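Local coordinates for protein CaaX farnesyltransferase beta subunit Ram1 (Aspergillus fumigatus, PDB 4L9P) that probably transfers a farnesyl group, with its alpha partner subunit and a zinc ion, to a cysteine near the C-terminus of target proteins, at residues H194-A206 against W230-C244. Numbering follows the deposited sequence.
Sequences HGQMSHVASSYAA and WLGKLKQPDGGFTVC. With EDO (1,2-ethanediol), chain O; EDO (1,2-ethanediol), chain F.
The indole of Trp230 takes Ser198 CB over one face, in a CH-pi contact 3.6 Å from the centroid of the six-membered ring. Leu234 CD1 lies over the rim of the opposite face, while the ring edge at CH2 meets the backbone where His199 passes into Val200. A water joins the two segments at the other end of the indole, accepting from Trp230 NE1 (2.9 Å) and donating to Ser198 O (2.7 Å). The hydroxyl of Ser198 turns elsewhere, to Gly188 O.

Both segments belong to the alpha-alpha toroid of the prenyltransferase beta subunit, and here the start of one helix is tied to the loop that follows helix 224-234. The direct hydrogen bond between them runs from Val200 N to Val243 O (2.8 Å), nearly straight at 164° and in the carbonyl plane. That same oxygen lies over one face of the His199 imidazole, toward its rim, and CE1 and NE2 of the ring run alongside the Val243 side chain. CG of His199 stands anti to the amide nitrogen (chi1 -172°), and the ring's turn about CB-CG (chi2 -69°) aims ND1 at Ala201 N, from which it accepts in the ring plane at 2.9 Å, an N-cap bond that fixes the ring's rotation. Tyr88 of the alpha subunit meets this imidazole edge-to-face. Val200 CG1 and Leu234 CD1 meet at 3.3 Å, closer than usual van der Waals distance, and CG2 packs against Val243.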
loop_
_atom_site.group_PDB
_atom_site.type_symbol
_atom_site.label_atom_id
_atom_site.label_comp_id
_atom_site.label_asym_id
_atom_site.label_seq_id
_atom_site.Cartn_x
_atom_site.Cartn_y
_atom_site.Cartn_z
ATOM N N HIS B 194 17.884 -18.736 -4.053
ATOM C CA HIS B 194 18.030 -20.058 -4.716
ATOM C C HIS B 194 16.933 -21.037 -4.324
ATOM O O HIS B 194 16.822 -21.401 -3.163
ATOM C CB HIS B 194 19.338 -20.677 -4.330
ATOM C CG HIS B 194 19.576 -22.023 -4.932
ATOM N ND1 HIS B 194 20.462 -22.923 -4.373
ATOM C CD2 HIS B 194 19.124 -22.598 -6.083
ATOM C CE1 HIS B 194 20.533 -24.005 -5.142
ATOM N NE2 HIS B 194 19.727 -23.832 -6.183
ATOM N N GLY B 195 16.136 -21.478 -5.290
ATOM C CA GLY B 195 15.119 -22.492 -5.027
ATOM C C GLY B 195 13.733 -21.929 -4.720
ATOM O O GLY B 195 12.781 -22.721 -4.490
ATOM N N GLN B 196 13.604 -20.594 -4.698
ATOM C CA GLN B 196 12.314 -19.991 -4.417
ATOM C C GLN B 196 11.722 -19.596 -5.772
ATOM O O GLN B 196 12.435 -19.095 -6.663
ATOM C CB GLN B 196 12.459 -18.764 -3.491
ATOM C CG GLN B 196 13.082 -19.115 -2.125
ATOM C CD GLN B 196 13.036 -17.906 -1.195
ATOM O OE1 GLN B 196 11.987 -17.297 -1.011
ATOM N NE2 GLN B 196 14.191 -17.543 -0.626
ATOM N N MET B 197 10.439 -19.850 -5.930
ATOM C CA MET B 197 9.813 -19.483 -7.189
ATOM C C MET B 197 9.787 -17.968 -7.424
ATOM O O MET B 197 9.898 -17.140 -6.497
ATOM C CB MET B 197 8.426 -20.081 -7.312
ATOM C CG MET B 197 7.499 -19.466 -6.390
ATOM S SD MET B 197 5.985 -20.456 -6.036
ATOM C CE MET B 197 6.318 -21.959 -6.667
ATOM N N SER B 198 9.676 -17.569 -8.691
ATOM C CA SER B 198 9.701 -16.123 -8.959
ATOM C C SER B 198 8.501 -15.445 -8.363
ATOM O O SER B 198 7.403 -16.003 -8.266
ATOM C CB SER B 198 9.736 -15.906 -10.480
ATOM O OG SER B 198 10.967 -16.446 -10.932
ATOM N N HIS B 199 8.716 -14.193 -7.915
ATOM C CA HIS B 199 7.630 -13.429 -7.276
ATOM C C HIS B 199 7.797 -12.015 -7.777
ATOM O O HIS B 199 8.945 -11.494 -7.893
ATOM C CB HIS B 199 7.847 -13.512 -5.740
ATOM C CG HIS B 199 6.720 -12.943 -4.907
ATOM N ND1 HIS B 199 6.408 -11.585 -4.848
ATOM C CD2 HIS B 199 5.827 -13.573 -4.089
ATOM C CE1 HIS B 199 5.410 -11.409 -3.992
ATOM N NE2 HIS B 199 5.046 -12.600 -3.507
ATOM N N VAL B 200 6.691 -11.338 -8.049
ATOM C CA VAL B 200 6.821 -9.985 -8.593
ATOM C C VAL B 200 7.478 -8.997 -7.614
ATOM O O VAL B 200 8.120 -8.040 -8.077
ATOM C CB VAL B 200 5.462 -9.366 -9.011
ATOM C CG1 VAL B 200 4.845 -10.190 -10.029
ATOM C CG2 VAL B 200 4.515 -9.137 -7.827
ATOM N N ALA B 201 7.321 -9.198 -6.299
ATOM C CA ALA B 201 7.941 -8.238 -5.362
ATOM C C ALA B 201 9.454 -8.384 -5.317
ATOM O O ALA B 201 10.193 -7.402 -5.263
ATOM C CB ALA B 201 7.318 -8.385 -3.962
ATOM N N SER B 202 9.935 -9.626 -5.309
ATOM C CA SER B 202 11.380 -9.817 -5.351
ATOM C C SER B 202 11.937 -9.413 -6.708
ATOM O O SER B 202 13.079 -8.960 -6.793
ATOM C CB SER B 202 11.780 -11.282 -5.027
ATOM O OG SER B 202 10.845 -12.205 -5.517
ATOM N N SER B 203 11.168 -9.578 -7.789
ATOM C CA SER B 203 11.643 -9.127 -9.090
ATOM C C SER B 203 11.692 -7.604 -9.160
ATOM O O SER B 203 12.670 -7.050 -9.699
ATOM C CB SER B 203 10.676 -9.695 -10.147
ATOM O OG SER B 203 10.836 -11.105 -10.284
ATOM N N TYR B 204 10.688 -6.936 -8.595
ATOM C CA TYR B 204 10.705 -5.476 -8.513
ATOM C C TYR B 204 11.916 -5.004 -7.701
ATOM O O TYR B 204 12.678 -4.126 -8.119
ATOM C CB TYR B 204 9.376 -5.090 -7.870
ATOM C CG TYR B 204 9.246 -3.656 -7.393
ATOM C CD1 TYR B 204 8.682 -2.666 -8.200
ATOM C CD2 TYR B 204 9.602 -3.288 -6.090
ATOM C CE1 TYR B 204 8.469 -1.366 -7.741
ATOM C CE2 TYR B 204 9.365 -2.019 -5.598
ATOM C CZ TYR B 204 8.802 -1.059 -6.436
ATOM O OH TYR B 204 8.598 0.193 -5.903
ATOM N N ALA B 205 12.111 -5.570 -6.525
ATOM C CA ALA B 205 13.257 -5.164 -5.687
ATOM C C ALA B 205 14.574 -5.390 -6.390
ATOM O O ALA B 205 15.489 -4.544 -6.319
ATOM C CB ALA B 205 13.245 -5.960 -4.363
ATOM N N ALA B 206 14.702 -6.525 -7.081
ATOM C CA ALA B 206 15.930 -6.775 -7.769
ATOM C C ALA B 206 16.158 -5.813 -8.939
ATOM O O ALA B 206 17.280 -5.345 -9.146
ATOM C CB ALA B 206 15.971 -8.255 -8.256
ATOM N N TRP B 230 7.275 -15.265 -17.986
ATOM C CA TRP B 230 6.813 -15.550 -16.641
ATOM C C TRP B 230 5.784 -14.496 -16.238
ATOM O O TRP B 230 4.702 -14.846 -15.718
ATOM C CB TRP B 230 7.998 -15.604 -15.658
ATOM C CG TRP B 230 7.530 -15.526 -14.238
ATOM C CD1 TRP B 230 6.834 -16.495 -13.523
ATOM C CD2 TRP B 230 7.687 -14.401 -13.339
ATOM N NE1 TRP B 230 6.519 -15.998 -12.285
ATOM C CE2 TRP B 230 7.055 -14.750 -12.123
ATOM C CE3 TRP B 230 8.348 -13.165 -13.454
ATOM C CZ2 TRP B 230 7.017 -13.893 -11.030
ATOM C CZ3 TRP B 230 8.329 -12.301 -12.414
ATOM C CH2 TRP B 230 7.683 -12.685 -11.179
ATOM N N LEU B 231 6.075 -13.206 -16.444
ATOM C CA LEU B 231 5.074 -12.184 -16.046
ATOM C C LEU B 231 3.759 -12.409 -16.789
ATOM O O LEU B 231 2.683 -12.169 -16.266
ATOM C CB LEU B 231 5.577 -10.781 -16.360
ATOM C CG LEU B 231 6.638 -10.254 -15.412
ATOM C CD1 LEU B 231 7.165 -8.921 -15.983
ATOM C CD2 LEU B 231 6.086 -10.084 -14.002
ATOM N N GLY B 232 3.834 -12.860 -18.047
ATOM C CA GLY B 232 2.603 -13.131 -18.784
ATOM C C GLY B 232 1.725 -14.210 -18.130
ATOM O O GLY B 232 0.505 -14.193 -18.291
ATOM N N LYS B 233 2.360 -15.143 -17.404
ATOM C CA LYS B 233 1.609 -16.150 -16.663
ATOM C C LYS B 233 0.790 -15.601 -15.503
ATOM O O LYS B 233 -0.146 -16.253 -15.012
ATOM C CB LYS B 233 2.523 -17.280 -16.170
ATOM C CG LYS B 233 3.223 -17.981 -17.311
ATOM C CD LYS B 233 4.194 -19.009 -16.756
ATOM C CE LYS B 233 4.869 -19.742 -17.936
ATOM N NZ LYS B 233 5.815 -20.764 -17.446
ATOM N N LEU B 234 1.195 -14.439 -15.024
ATOM C CA LEU B 234 0.529 -13.822 -13.871
ATOM C C LEU B 234 -0.709 -13.033 -14.248
ATOM O O LEU B 234 -1.512 -12.691 -13.379
ATOM C CB LEU B 234 1.503 -12.935 -13.136
ATOM C CG LEU B 234 2.825 -13.617 -12.725
ATOM C CD1 LEU B 234 3.704 -12.638 -11.958
ATOM C CD2 LEU B 234 2.711 -14.906 -11.855
ATOM N N LYS B 235 -0.857 -12.688 -15.542
ATOM C CA LYS B 235 -1.987 -11.876 -15.956
ATOM C C LYS B 235 -3.262 -12.666 -15.776
ATOM O O LYS B 235 -3.358 -13.805 -16.262
ATOM C CB LYS B 235 -1.796 -11.487 -17.455
ATOM C CG LYS B 235 -2.900 -10.618 -17.999
ATOM C CD LYS B 235 -2.878 -9.183 -17.452
ATOM C CE LYS B 235 -3.973 -8.346 -18.179
ATOM N NZ LYS B 235 -3.985 -6.941 -17.743
ATOM N N GLN B 236 -4.253 -12.066 -15.129
ATOM C CA GLN B 236 -5.509 -12.740 -14.821
ATOM C C GLN B 236 -6.654 -12.272 -15.710
ATOM O O GLN B 236 -6.610 -11.173 -16.257
ATOM C CB GLN B 236 -5.906 -12.450 -13.375
ATOM C CG GLN B 236 -4.866 -12.967 -12.364
ATOM C CD GLN B 236 -4.573 -14.477 -12.577
ATOM O OE1 GLN B 236 -3.388 -14.914 -12.841
ATOM N NE2 GLN B 236 -5.605 -15.260 -12.482
ATOM N N PRO B 237 -7.736 -13.063 -15.816
ATOM C CA PRO B 237 -8.870 -12.659 -16.675
ATOM C C PRO B 237 -9.470 -11.312 -16.306
ATOM O O PRO B 237 -9.970 -10.612 -17.182
ATOM C CB PRO B 237 -9.905 -13.749 -16.406
ATOM C CG PRO B 237 -9.018 -14.955 -16.126
ATOM C CD PRO B 237 -7.898 -14.423 -15.272
ATOM N N ASP B 238 -9.447 -10.971 -15.017
ATOM C CA ASP B 238 -10.037 -9.710 -14.578
ATOM C C ASP B 238 -9.140 -8.496 -14.783
ATOM O O ASP B 238 -9.517 -7.386 -14.401
ATOM C CB ASP B 238 -10.535 -9.771 -13.122
ATOM C CG ASP B 238 -9.412 -9.785 -12.107
ATOM O OD1 ASP B 238 -8.221 -9.842 -12.477
ATOM O OD2 ASP B 238 -9.755 -9.694 -10.917
ATOM N N GLY B 239 -7.989 -8.699 -15.431
ATOM C CA GLY B 239 -7.126 -7.580 -15.759
ATOM C C GLY B 239 -5.942 -7.340 -14.830
ATOM O O GLY B 239 -4.967 -6.696 -15.194
ATOM N N GLY B 240 -6.046 -7.885 -13.619
ATOM C CA GLY B 240 -4.964 -7.787 -12.647
ATOM C C GLY B 240 -3.895 -8.843 -12.818
ATOM O O GLY B 240 -3.849 -9.615 -13.822
ATOM N N PHE B 241 -3.039 -8.945 -11.787
ATOM C CA PHE B 241 -1.892 -9.861 -11.800
ATOM C C PHE B 241 -1.803 -10.541 -10.444
ATOM O O PHE B 241 -1.946 -9.903 -9.381
ATOM C CB PHE B 241 -0.581 -9.066 -11.969
ATOM C CG PHE B 241 -0.400 -8.505 -13.330
ATOM C CD1 PHE B 241 -1.006 -7.294 -13.698
ATOM C CD2 PHE B 241 0.358 -9.219 -14.249
ATOM C CE1 PHE B 241 -0.804 -6.792 -15.021
ATOM C CE2 PHE B 241 0.528 -8.735 -15.590
ATOM C CZ PHE B 241 -0.056 -7.529 -15.965
ATOM N N THR B 242 -1.530 -11.841 -10.458
ATOM C CA THR B 242 -1.082 -12.496 -9.233
ATOM C C THR B 242 0.361 -12.173 -8.961
ATOM O O THR B 242 1.080 -11.701 -9.856
ATOM C CB THR B 242 -1.256 -14.051 -9.362
ATOM O OG1 THR B 242 -0.682 -14.511 -10.612
ATOM C CG2 THR B 242 -2.752 -14.424 -9.320
ATOM N N VAL B 243 0.805 -12.400 -7.718
ATOM C CA VAL B 243 2.168 -12.021 -7.361
ATOM C C VAL B 243 3.166 -13.126 -7.685
ATOM O O VAL B 243 4.381 -12.893 -7.775
ATOM C CB VAL B 243 2.283 -11.615 -5.874
ATOM C CG1 VAL B 243 1.394 -10.333 -5.637
ATOM C CG2 VAL B 243 1.825 -12.776 -4.928
ATOM N N CYS B 244 2.648 -14.333 -7.890
ATOM C CA CYS B 244 3.469 -15.465 -8.291
ATOM C C CYS B 244 2.492 -16.502 -8.811
ATOM O O CYS B 244 1.243 -16.354 -8.610
ATOM C CB CYS B 244 4.326 -16.023 -7.119
ATOM S SG CYS B 244 3.421 -16.681 -5.753
HETATM C C1 EDO O . -8.919 -12.814 -11.833
HETATM O O1 EDO O . -9.660 -13.056 -13.037
HETATM C C2 EDO O . -8.588 -14.032 -10.976
HETATM O O2 EDO O . -8.013 -15.209 -11.548
HETATM C C1 EDO F . 13.487 -23.956 -1.355
HETATM O O1 EDO F . 12.327 -23.170 -1.743
HETATM C C2 EDO F . 14.560 -22.973 -0.871
HETATM O O2 EDO F . 14.206 -22.458 0.420
HETATM O O HOH W 1 5.875 -17.546 -9.863
#